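Local coordinates for protein kojibiose phosphorylase (Gut metagenome, PDB 6W0P) that is a kojibiose phosphorylase of glycoside hydrolase family 65, with a helical central catalytic domain and beta-rich regions, at residues F359-N364 and K432-H437; V423-Y428 and F595-E600; E450-L455 and K494-Y499. All blocks are in the same frame, centred on the assembly; numbering follows the deposited sequence.

How the contacts relate
All three contacts lie within the helical central catalytic domain, with contact 2 in the middle: its centre is about 13 Å from those of contacts 1 and 3, which are about 22 Å apart. Helix 418-434 serves contact 2 through residues 423-428 and contact 1 through its last turn; along the chain these two contacts interleave. Contact 1 closes before contact 3 opens, and contact 3, on helix 437-458, is nested inside the loop closed by contact 2. A long, weak ion pair, Lys432 to Glu599, joins contacts 1 and 2. A Glu600 to Lys495 salt bridge and the packing of Phe424 on Lys495 and Cys496 join contacts 2 and 3. Helices distant in sequence thus pack together.

Contact 1 (F359-N364 and K432-H437); sequences FYLYSN and KIYNDH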
loop_
_atom_site.group_PDB
_atom_site.type_symbol
_atom_site.label_atom_id
_atom_site.label_comp_id
_atom_site.label_asym_id
_atom_site.label_seq_id
_atom_site.Cartn_x
_atom_site.Cartn_y
_atom_site.Cartn_z
ATOM N N PHE A 359 24.619 21.651 13.752
ATOM C CA PHE A 359 24.717 23.127 13.623
ATOM C C PHE A 359 24.336 23.759 14.976
ATOM O O PHE A 359 25.026 24.692 15.439
ATOM C CB PHE A 359 23.852 23.657 12.478
ATOM C CG PHE A 359 23.768 25.158 12.473
ATOM C CD1 PHE A 359 24.777 25.921 11.908
ATOM C CD2 PHE A 359 22.705 25.811 13.070
ATOM C CE1 PHE A 359 24.722 27.307 11.946
ATOM C CE2 PHE A 359 22.635 27.198 13.086
ATOM C CZ PHE A 359 23.645 27.940 12.525
ATOM N N TYR A 360 23.254 23.286 15.599
ATOM C CA TYR A 360 22.721 23.882 16.860
ATOM C C TYR A 360 23.648 23.547 18.040
ATOM O O TYR A 360 23.805 24.401 18.909
ATOM C CB TYR A 360 21.250 23.506 17.084
ATOM C CG TYR A 360 20.369 23.981 15.955
ATOM C CD1 TYR A 360 19.978 25.310 15.852
ATOM C CD2 TYR A 360 19.928 23.100 14.977
ATOM C CE1 TYR A 360 19.193 25.751 14.797
ATOM C CE2 TYR A 360 19.150 23.526 13.913
ATOM C CZ TYR A 360 18.778 24.858 13.820
ATOM O OH TYR A 360 18.007 25.270 12.760
ATOM N N LEU A 361 24.244 22.355 18.058
ATOM C CA LEU A 361 25.158 21.891 19.132
ATOM C C LEU A 361 26.343 22.853 19.249
ATOM O O LEU A 361 26.794 23.069 20.363
ATOM C CB LEU A 361 25.635 20.470 18.833
ATOM C CG LEU A 361 24.638 19.365 19.161
ATOM C CD1 LEU A 361 25.107 18.037 18.590
ATOM C CD2 LEU A 361 24.377 19.253 20.660
ATOM N N TYR A 362 26.801 23.422 18.130
ATOM C CA TYR A 362 28.027 24.254 18.054
ATOM C C TYR A 362 27.700 25.750 18.049
ATOM O O TYR A 362 28.655 26.532 18.027
ATOM C CB TYR A 362 28.857 23.837 16.841
ATOM C CG TYR A 362 29.581 22.535 17.034
ATOM C CD1 TYR A 362 30.732 22.472 17.803
ATOM C CD2 TYR A 362 29.103 21.361 16.470
ATOM C CE1 TYR A 362 31.394 21.273 17.985
ATOM C CE2 TYR A 362 29.760 20.155 16.634
ATOM C CZ TYR A 362 30.903 20.112 17.413
ATOM O OH TYR A 362 31.547 18.926 17.617
ATOM N N SER A 363 26.428 26.144 18.109
ATOM C CA SER A 363 25.996 27.569 18.091
ATOM C C SER A 363 25.062 27.913 19.248
ATOM O O SER A 363 25.088 29.061 19.647
ATOM C CB SER A 363 25.358 27.968 16.781
ATOM O OG SER A 363 24.138 27.279 16.553
ATOM N N ASN A 364 24.221 27.011 19.739
ATOM C CA ASN A 364 23.093 27.420 20.620
ATOM C C ASN A 364 22.624 26.221 21.439
ATOM O O ASN A 364 21.767 25.456 20.952
ATOM C CB ASN A 364 21.976 28.027 19.775
ATOM C CG ASN A 364 20.811 28.583 20.563
ATOM O OD1 ASN A 364 20.774 28.455 21.788
ATOM N ND2 ASN A 364 19.849 29.179 19.847
ATOM N N LYS A 432 27.813 14.559 24.553
ATOM C CA LYS A 432 29.222 14.564 24.109
ATOM C C LYS A 432 29.708 16.015 23.952
ATOM O O LYS A 432 30.877 16.256 24.213
ATOM C CB LYS A 432 29.374 13.758 22.822
ATOM C CG LYS A 432 30.800 13.694 22.298
ATOM C CD LYS A 432 30.875 13.393 20.828
ATOM C CE LYS A 432 31.205 11.952 20.501
ATOM N NZ LYS A 432 31.369 11.786 19.032
ATOM N N ILE A 433 28.843 16.955 23.573
ATOM C CA ILE A 433 29.238 18.383 23.411
ATOM C C ILE A 433 29.118 19.121 24.754
ATOM O O ILE A 433 29.973 19.974 25.009
ATOM C CB ILE A 433 28.415 19.053 22.293
ATOM C CG1 ILE A 433 28.524 18.306 20.960
ATOM C CG2 ILE A 433 28.805 20.512 22.151
ATOM C CD1 ILE A 433 29.947 18.093 20.471
ATOM N N TYR A 434 28.115 18.819 25.584
ATOM C CA TYR A 434 27.745 19.649 26.766
ATOM C C TYR A 434 27.779 18.910 28.106
ATOM O O TYR A 434 27.657 19.589 29.153
ATOM C CB TYR A 434 26.337 20.189 26.574
ATOM C CG TYR A 434 26.301 21.251 25.518
ATOM C CD1 TYR A 434 26.888 22.482 25.752
ATOM C CD2 TYR A 434 25.714 21.016 24.285
ATOM C CE1 TYR A 434 26.850 23.476 24.789
ATOM C CE2 TYR A 434 25.668 21.998 23.317
ATOM C CZ TYR A 434 26.236 23.230 23.574
ATOM O OH TYR A 434 26.204 24.205 22.634
ATOM N N ASN A 435 27.882 17.584 28.087
ATOM C CA ASN A 435 27.833 16.717 29.294
ATOM C C ASN A 435 26.881 17.330 30.334
ATOM O O ASN A 435 27.336 17.611 31.453
ATOM C CB ASN A 435 29.243 16.492 29.836
ATOM C CG ASN A 435 29.270 15.351 30.825
ATOM O OD1 ASN A 435 28.235 14.749 31.101
ATOM N ND2 ASN A 435 30.447 15.046 31.353
ATOM N N ASP A 436 25.611 17.506 29.960
ATOM C CA ASP A 436 24.555 18.194 30.746
ATOM C C ASP A 436 23.920 17.188 31.715
ATOM O O ASP A 436 22.928 16.528 31.347
ATOM C CB ASP A 436 23.540 18.818 29.793
ATOM C CG ASP A 436 22.394 19.567 30.451
ATOM O OD1 ASP A 436 22.193 19.389 31.685
ATOM O OD2 ASP A 436 21.689 20.296 29.709
ATOM N N HIS A 437 24.470 17.091 32.930
ATOM C CA HIS A 437 24.068 16.091 33.958
ATOM C C HIS A 437 22.568 16.193 34.262
ATOM O O HIS A 437 21.919 15.134 34.334
ATOM C CB HIS A 437 24.905 16.254 35.227
ATOM C CG HIS A 437 24.947 15.026 36.066
ATOM N ND1 HIS A 437 24.012 14.775 37.048
ATOM C CD2 HIS A 437 25.802 13.987 36.071
ATOM C CE1 HIS A 437 24.294 13.633 37.633
ATOM N NE2 HIS A 437 25.382 13.131 37.052
#
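Tyr434 and Ile433, on the last turn of helix 418-434, meet Leu361 and Tyr362 at the end of helix 351-361. The polar link across the contact is one weak hydrogen bond, from Tyr434 OH to Leu361 O at 2.6 Å. Tyrosine suits the place because its long ring spans the gap and still brings a donor to a carbonyl at a helix end. Leu361 O also lies 3.7 Å from Ile433 CG2.

The rest is van der Waals packing. Leu361 divides its branches: CD1 faces Ile433 CG1, which stands beside its own backbone N (chi1 -56°), at 4.2 Å, while CD2 reaches Tyr434 CE2 at 4.0 Å. Ile433 CD1 touches Tyr362 CZ at 3.8 Å, the two side chains crossing at about a right angle. The branched isoleucine thus serves two directions at once, CG1 and CD1 going to Leu361 and Tyr362 while CG2 lies by Leu361 O.

Within 359-364, Ser363 OG turns back to donate to Phe359 O at 3.0 Å, coming from above the carbonyl plane.

Leu361 also packs on Ala368 and Tyr434 on Gln365, both of helix 365-376. Tyr362 makes backbone hydrogen bonds with Thr708, tying this helix end to strand 702-709.

Contact 2 (V423-Y428 and F595-E600); sequences VFYAIY and FLYMEE
Tyr425 reaches from helix 418-434 to Leu596 and Tyr597, on and just past helix 590-596. Its CB points at the other segment, and CG stands anti to the backbone N (chi1 -171°), which starts the ring outward across the gap. CD1 comes first, 3.6 Å from Tyr597 OH. Next along that rim, CE1 lies over the face of the Tyr597 ring, off its centre, and also touches Leu596 CB at 3.6 Å. The two rings make an offset edge-to-face pair with planes at 83°. On the other rim, CE2 meets Leu596 CD2 at 3.7 Å, part of a CH-pi contact in which this methyl sits over the Tyr425 face. At the tip, OH donates to Leu596 O; the modelled 2.3 Å is very short, and that exact value is doubtful.

Tyr428, one helical turn on, brings CE2 to Tyr597 CE1 at 3.7 Å, the rings oblique, and completes a cluster of three tyrosines. The Tyr428 and Glu599 side chains approach tip to tip, ring and carboxylate planes 13° apart, joined through a water. That water accepts from Tyr428 OH at 3.0 Å and donates to Glu599 OE2 at 2.6 Å and to Leu596 O. Beyond the segments, Lys495 makes a cation-pi contact with the Tyr597 ring.

Tyrosine therefore does double duty here: the rings supply apolar surface, while the phenol groups of Tyr425 and Tyr428, one directly and one through water, both reach Leu596 O.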
loop_
_atom_site.group_PDB
_atom_site.type_symbol
_atom_site.label_atom_id
_atom_site.label_comp_id
_atom_site.label_asym_id
_atom_site.label_seq_id
_atom_site.Cartn_x
_atom_site.Cartn_y
_atom_site.Cartn_z
ATOM N N VAL A 423 16.927 9.591 17.997
ATOM C CA VAL A 423 16.765 10.257 19.326
ATOM C C VAL A 423 17.868 9.755 20.266
ATOM O O VAL A 423 18.488 10.595 20.911
ATOM C CB VAL A 423 15.338 10.123 19.898
ATOM C CG1 VAL A 423 15.201 10.814 21.243
ATOM C CG2 VAL A 423 14.303 10.695 18.926
ATOM N N PHE A 424 18.176 8.459 20.303
ATOM C CA PHE A 424 19.290 7.944 21.141
ATOM C C PHE A 424 20.571 8.718 20.782
ATOM O O PHE A 424 21.210 9.309 21.687
ATOM C CB PHE A 424 19.502 6.444 20.976
ATOM C CG PHE A 424 20.967 6.091 21.000
ATOM C CD1 PHE A 424 21.730 6.312 22.139
ATOM C CD2 PHE A 424 21.592 5.578 19.880
ATOM C CE1 PHE A 424 23.095 6.062 22.142
ATOM C CE2 PHE A 424 22.954 5.312 19.888
ATOM C CZ PHE A 424 23.707 5.554 21.018
ATOM N N TYR A 425 20.916 8.776 19.492
ATOM C CA TYR A 425 22.160 9.433 19.017
ATOM C C TYR A 425 22.171 10.932 19.359
ATOM O O TYR A 425 23.240 11.424 19.674
ATOM C CB TYR A 425 22.363 9.234 17.517
ATOM C CG TYR A 425 23.705 9.704 17.045
ATOM C CD1 TYR A 425 24.815 8.896 17.143
ATOM C CD2 TYR A 425 23.871 10.974 16.506
ATOM C CE1 TYR A 425 26.057 9.323 16.707
ATOM C CE2 TYR A 425 25.106 11.420 16.079
ATOM C CZ TYR A 425 26.206 10.592 16.177
ATOM O OH TYR A 425 27.432 11.008 15.734
ATOM N N ALA A 426 21.053 11.646 19.209
ATOM C CA ALA A 426 20.941 13.067 19.603
ATOM C C ALA A 426 21.273 13.217 21.093
ATOM O O ALA A 426 22.081 14.099 21.414
ATOM C CB ALA A 426 19.569 13.622 19.281
ATOM N N ILE A 427 20.702 12.377 21.971
ATOM C CA ILE A 427 20.979 12.449 23.434
ATOM C C ILE A 427 22.488 12.301 23.637
ATOM O O ILE A 427 23.086 13.190 24.299
ATOM C CB ILE A 427 20.168 11.404 24.212
ATOM C CG1 ILE A 427 18.681 11.760 24.260
ATOM C CG2 ILE A 427 20.732 11.194 25.607
ATOM C CD1 ILE A 427 17.789 10.568 24.565
ATOM N N TYR A 428 23.071 11.244 23.066
ATOM C CA TYR A 428 24.520 10.926 23.081
ATOM C C TYR A 428 25.356 12.092 22.527
ATOM O O TYR A 428 26.335 12.507 23.164
ATOM C CB TYR A 428 24.760 9.646 22.287
ATOM C CG TYR A 428 26.195 9.375 21.928
ATOM C CD1 TYR A 428 27.094 8.866 22.854
ATOM C CD2 TYR A 428 26.654 9.602 20.639
ATOM C CE1 TYR A 428 28.418 8.617 22.516
ATOM C CE2 TYR A 428 27.968 9.342 20.283
ATOM C CZ TYR A 428 28.853 8.854 21.224
ATOM O OH TYR A 428 30.139 8.604 20.822
ATOM N N PHE A 595 29.718 7.436 9.345
ATOM C CA PHE A 595 29.792 8.908 9.555
ATOM C C PHE A 595 29.492 9.253 11.022
ATOM O O PHE A 595 30.257 10.038 11.609
ATOM C CB PHE A 595 28.795 9.634 8.659
ATOM C CG PHE A 595 28.555 11.071 9.033
ATOM C CD1 PHE A 595 29.526 12.033 8.804
ATOM C CD2 PHE A 595 27.327 11.478 9.526
ATOM C CE1 PHE A 595 29.302 13.360 9.122
ATOM C CE2 PHE A 595 27.097 12.812 9.842
ATOM C CZ PHE A 595 28.090 13.743 9.657
ATOM N N LEU A 596 28.414 8.691 11.597
ATOM C CA LEU A 596 27.917 9.110 12.944
ATOM C C LEU A 596 28.947 8.725 14.012
ATOM O O LEU A 596 28.884 9.266 15.152
ATOM C CB LEU A 596 26.547 8.494 13.243
ATOM C CG LEU A 596 25.382 8.937 12.350
ATOM C CD1 LEU A 596 24.132 8.135 12.691
ATOM C CD2 LEU A 596 25.099 10.438 12.476
ATOM N N TYR A 597 29.843 7.811 13.655
ATOM C CA TYR A 597 30.884 7.224 14.533
ATOM C C TYR A 597 32.232 7.195 13.807
ATOM O O TYR A 597 33.024 6.229 14.010
ATOM C CB TYR A 597 30.416 5.844 14.993
ATOM C CG TYR A 597 29.325 5.891 16.026
ATOM C CD1 TYR A 597 29.579 6.220 17.350
ATOM C CD2 TYR A 597 28.029 5.589 15.665
ATOM C CE1 TYR A 597 28.557 6.260 18.290
ATOM C CE2 TYR A 597 27.000 5.615 16.587
ATOM C CZ TYR A 597 27.261 5.951 17.900
ATOM O OH TYR A 597 26.197 5.949 18.747
ATOM N N MET A 598 32.518 8.234 13.020
ATOM C CA MET A 598 33.749 8.351 12.179
ATOM C C MET A 598 35.002 8.155 13.050
ATOM O O MET A 598 35.998 7.601 12.543
ATOM C CB MET A 598 33.814 9.714 11.474
ATOM C CG MET A 598 33.835 10.916 12.421
ATOM S SD MET A 598 34.027 12.526 11.599
ATOM C CE MET A 598 32.727 12.448 10.364
ATOM N N GLU A 599 34.950 8.570 14.325
ATOM C CA GLU A 599 36.120 8.512 15.251
ATOM C C GLU A 599 36.559 7.061 15.513
ATOM O O GLU A 599 37.720 6.879 15.854
ATOM C CB GLU A 599 35.866 9.285 16.555
ATOM C CG GLU A 599 34.967 8.594 17.584
ATOM C CD GLU A 599 33.487 8.915 17.456
ATOM O OE1 GLU A 599 33.084 9.513 16.400
ATOM O OE2 GLU A 599 32.723 8.556 18.390
ATOM N N GLU A 600 35.701 6.052 15.347
ATOM C CA GLU A 600 36.007 4.632 15.683
ATOM C C GLU A 600 36.522 3.858 14.465
ATOM O O GLU A 600 36.938 2.689 14.645
ATOM C CB GLU A 600 34.756 3.934 16.208
ATOM C CG GLU A 600 34.420 4.336 17.626
ATOM C CD GLU A 600 32.970 4.139 18.006
ATOM O OE1 GLU A 600 32.296 3.287 17.371
ATOM O OE2 GLU A 600 32.525 4.847 18.931
HETATM O O HOH W 1 30.355 9.413 17.919
#

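Contact 3 (E450-L455 and K494-Y499); sequences EISKFL and KKCFQY
Cys496 faces Ile451, Ser452 and Leu455 where helix 487-504 crosses helix 437-458. The two short helical segments run at 135° to each other, halfway between perpendicular and antiparallel, and their axes approach to 9.9 Å. The CB of Cys496 points at the other helix, and Leu455 CD1 lies 3.9 Å from Cys496 CB. With SG anti to the backbone N (chi1 -168°), the sulfur is carried on toward Ile451, and Ile451 CG2 is 4.0 Å from Cys496 SG. Ser452 OG is the nearer neighbour, 3.5 Å from Cys496 SG. Cysteine is small enough to sit between the helices, and its polarisable sulfur can lie against a methyl and a hydroxyl alike.

Phe497 follows, and its ring carries as much of the contact as Cys496. Its CG lies beside the backbone N (chi1 -66°), and the end of the ring swings nearer to the other helix. There CZ touches Leu455 CB at 3.7 Å, while CE1 presents the ring edge to Ser452 O at 3.8 Å. The same ring also packs on Met528 and Ser532 of helix 522-534, so it fills the junction of three helices.

Ser452 OG has a hydrogen-bond partner in Leu448 O, one turn back in its own helix, which lets a small polar residue be buried here. The two segments meet mainly through apolar, sulfur and aromatic contacts.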
loop_
_atom_site.group_PDB
_atom_site.type_symbol
_atom_site.label_atom_id
_atom_site.label_comp_id
_atom_site.label_asym_id
_atom_site.label_seq_id
_atom_site.Cartn_x
_atom_site.Cartn_y
_atom_site.Cartn_z
ATOM N N GLU A 450 13.137 3.925 27.607
ATOM C CA GLU A 450 11.934 3.717 26.761
ATOM C C GLU A 450 12.363 3.271 25.357
ATOM O O GLU A 450 11.742 2.319 24.856
ATOM C CB GLU A 450 11.050 4.967 26.712
ATOM C CG GLU A 450 10.416 5.312 28.053
ATOM C CD GLU A 450 9.411 4.317 28.622
ATOM O OE1 GLU A 450 9.070 3.339 27.919
ATOM O OE2 GLU A 450 9.000 4.509 29.790
ATOM N N ILE A 451 13.371 3.915 24.745
ATOM C CA ILE A 451 13.826 3.552 23.367
ATOM C C ILE A 451 14.410 2.143 23.408
ATOM O O ILE A 451 14.050 1.337 22.533
ATOM C CB ILE A 451 14.826 4.560 22.778
ATOM C CG1 ILE A 451 14.176 5.924 22.533
ATOM C CG2 ILE A 451 15.464 4.009 21.514
ATOM C CD1 ILE A 451 15.176 7.043 22.469
ATOM N N SER A 452 15.242 1.834 24.404
ATOM C CA SER A 452 15.847 0.489 24.576
ATOM C C SER A 452 14.740 -0.565 24.713
ATOM O O SER A 452 14.840 -1.592 24.048
ATOM C CB SER A 452 16.830 0.463 25.710
ATOM O OG SER A 452 17.853 1.413 25.469
ATOM N N LYS A 453 13.709 -0.306 25.514
ATOM C CA LYS A 453 12.542 -1.226 25.667
ATOM C C LYS A 453 11.914 -1.542 24.303
ATOM O O LYS A 453 11.623 -2.728 24.030
ATOM C CB LYS A 453 11.495 -0.593 26.579
ATOM C CG LYS A 453 11.752 -0.804 28.056
ATOM C CD LYS A 453 10.827 -0.002 28.951
ATOM C CE LYS A 453 9.352 -0.306 28.799
ATOM N NZ LYS A 453 8.528 0.831 29.283
ATOM N N PHE A 454 11.690 -0.530 23.459
ATOM C CA PHE A 454 11.136 -0.747 22.097
ATOM C C PHE A 454 12.084 -1.631 21.284
ATOM O O PHE A 454 11.628 -2.606 20.689
ATOM C CB PHE A 454 10.870 0.578 21.396
ATOM C CG PHE A 454 10.585 0.423 19.931
ATOM C CD1 PHE A 454 9.493 -0.310 19.506
ATOM C CD2 PHE A 454 11.409 1.010 18.985
ATOM C CE1 PHE A 454 9.228 -0.455 18.152
ATOM C CE2 PHE A 454 11.139 0.858 17.637
ATOM C CZ PHE A 454 10.050 0.133 17.224
ATOM N N LEU A 455 13.381 -1.317 21.304
ATOM C CA LEU A 455 14.389 -2.013 20.469
ATOM C C LEU A 455 14.459 -3.483 20.893
ATOM O O LEU A 455 14.636 -4.336 20.006
ATOM C CB LEU A 455 15.741 -1.313 20.592
ATOM C CG LEU A 455 15.856 0.029 19.876
ATOM C CD1 LEU A 455 17.270 0.590 20.014
ATOM C CD2 LEU A 455 15.476 -0.077 18.402
ATOM N N LYS A 494 22.561 -1.600 19.075
ATOM C CA LYS A 494 23.670 -2.040 19.958
ATOM C C LYS A 494 24.309 -0.806 20.606
ATOM O O LYS A 494 24.521 -0.850 21.836
ATOM C CB LYS A 494 24.671 -2.881 19.176
ATOM C CG LYS A 494 25.754 -3.520 20.029
ATOM C CD LYS A 494 26.748 -4.392 19.273
ATOM C CE LYS A 494 27.811 -4.944 20.204
ATOM N NZ LYS A 494 28.434 -6.165 19.643
ATOM N N LYS A 495 24.508 0.289 19.856
ATOM C CA LYS A 495 25.056 1.546 20.430
ATOM C C LYS A 495 24.087 2.108 21.475
ATOM O O LYS A 495 24.560 2.623 22.495
ATOM C CB LYS A 495 25.357 2.600 19.364
ATOM C CG LYS A 495 26.619 2.358 18.552
ATOM C CD LYS A 495 27.893 2.483 19.367
ATOM C CE LYS A 495 29.103 2.718 18.498
ATOM N NZ LYS A 495 30.358 2.645 19.282
ATOM N N CYS A 496 22.784 2.039 21.239
ATOM C CA CYS A 496 21.778 2.485 22.232
ATOM C C CYS A 496 21.934 1.660 23.521
ATOM O O CYS A 496 22.014 2.254 24.612
ATOM C CB CYS A 496 20.358 2.350 21.715
ATOM S SG CYS A 496 19.192 3.211 22.802
ATOM N N PHE A 497 22.032 0.336 23.399
ATOM C CA PHE A 497 22.081 -0.591 24.558
ATOM C C PHE A 497 23.320 -0.282 25.397
ATOM O O PHE A 497 23.193 -0.199 26.621
ATOM C CB PHE A 497 22.079 -2.053 24.105
ATOM C CG PHE A 497 20.810 -2.499 23.428
ATOM C CD1 PHE A 497 19.608 -1.875 23.694
ATOM C CD2 PHE A 497 20.831 -3.553 22.531
ATOM C CE1 PHE A 497 18.449 -2.275 23.058
ATOM C CE2 PHE A 497 19.670 -3.959 21.898
ATOM C CZ PHE A 497 18.474 -3.330 22.178
ATOM N N GLN A 498 24.470 -0.103 24.745
ATOM C CA GLN A 498 25.765 0.103 25.440
ATOM C C GLN A 498 25.774 1.484 26.105
ATOM O O GLN A 498 26.268 1.579 27.234
ATOM C CB GLN A 498 26.921 -0.097 24.476
ATOM C CG GLN A 498 27.044 -1.535 23.998
ATOM C CD GLN A 498 28.108 -1.652 22.935
ATOM O OE1 GLN A 498 28.340 -0.716 22.171
ATOM N NE2 GLN A 498 28.759 -2.806 22.883
ATOM N N TYR A 499 25.175 2.510 25.499
ATOM C CA TYR A 499 25.110 3.847 26.145
ATOM C C TYR A 499 24.249 3.774 27.415
ATOM O O TYR A 499 24.650 4.339 28.451
ATOM C CB TYR A 499 24.599 4.927 25.191
ATOM C CG TYR A 499 24.774 6.337 25.700
ATOM C CD1 TYR A 499 26.008 6.800 26.142
ATOM C CD2 TYR A 499 23.706 7.215 25.737
ATOM C CE1 TYR A 499 26.178 8.097 26.605
ATOM C CE2 TYR A 499 23.857 8.516 26.188
ATOM C CZ TYR A 499 25.092 8.958 26.629
ATOM O OH TYR A 499 25.227 10.243 27.082
#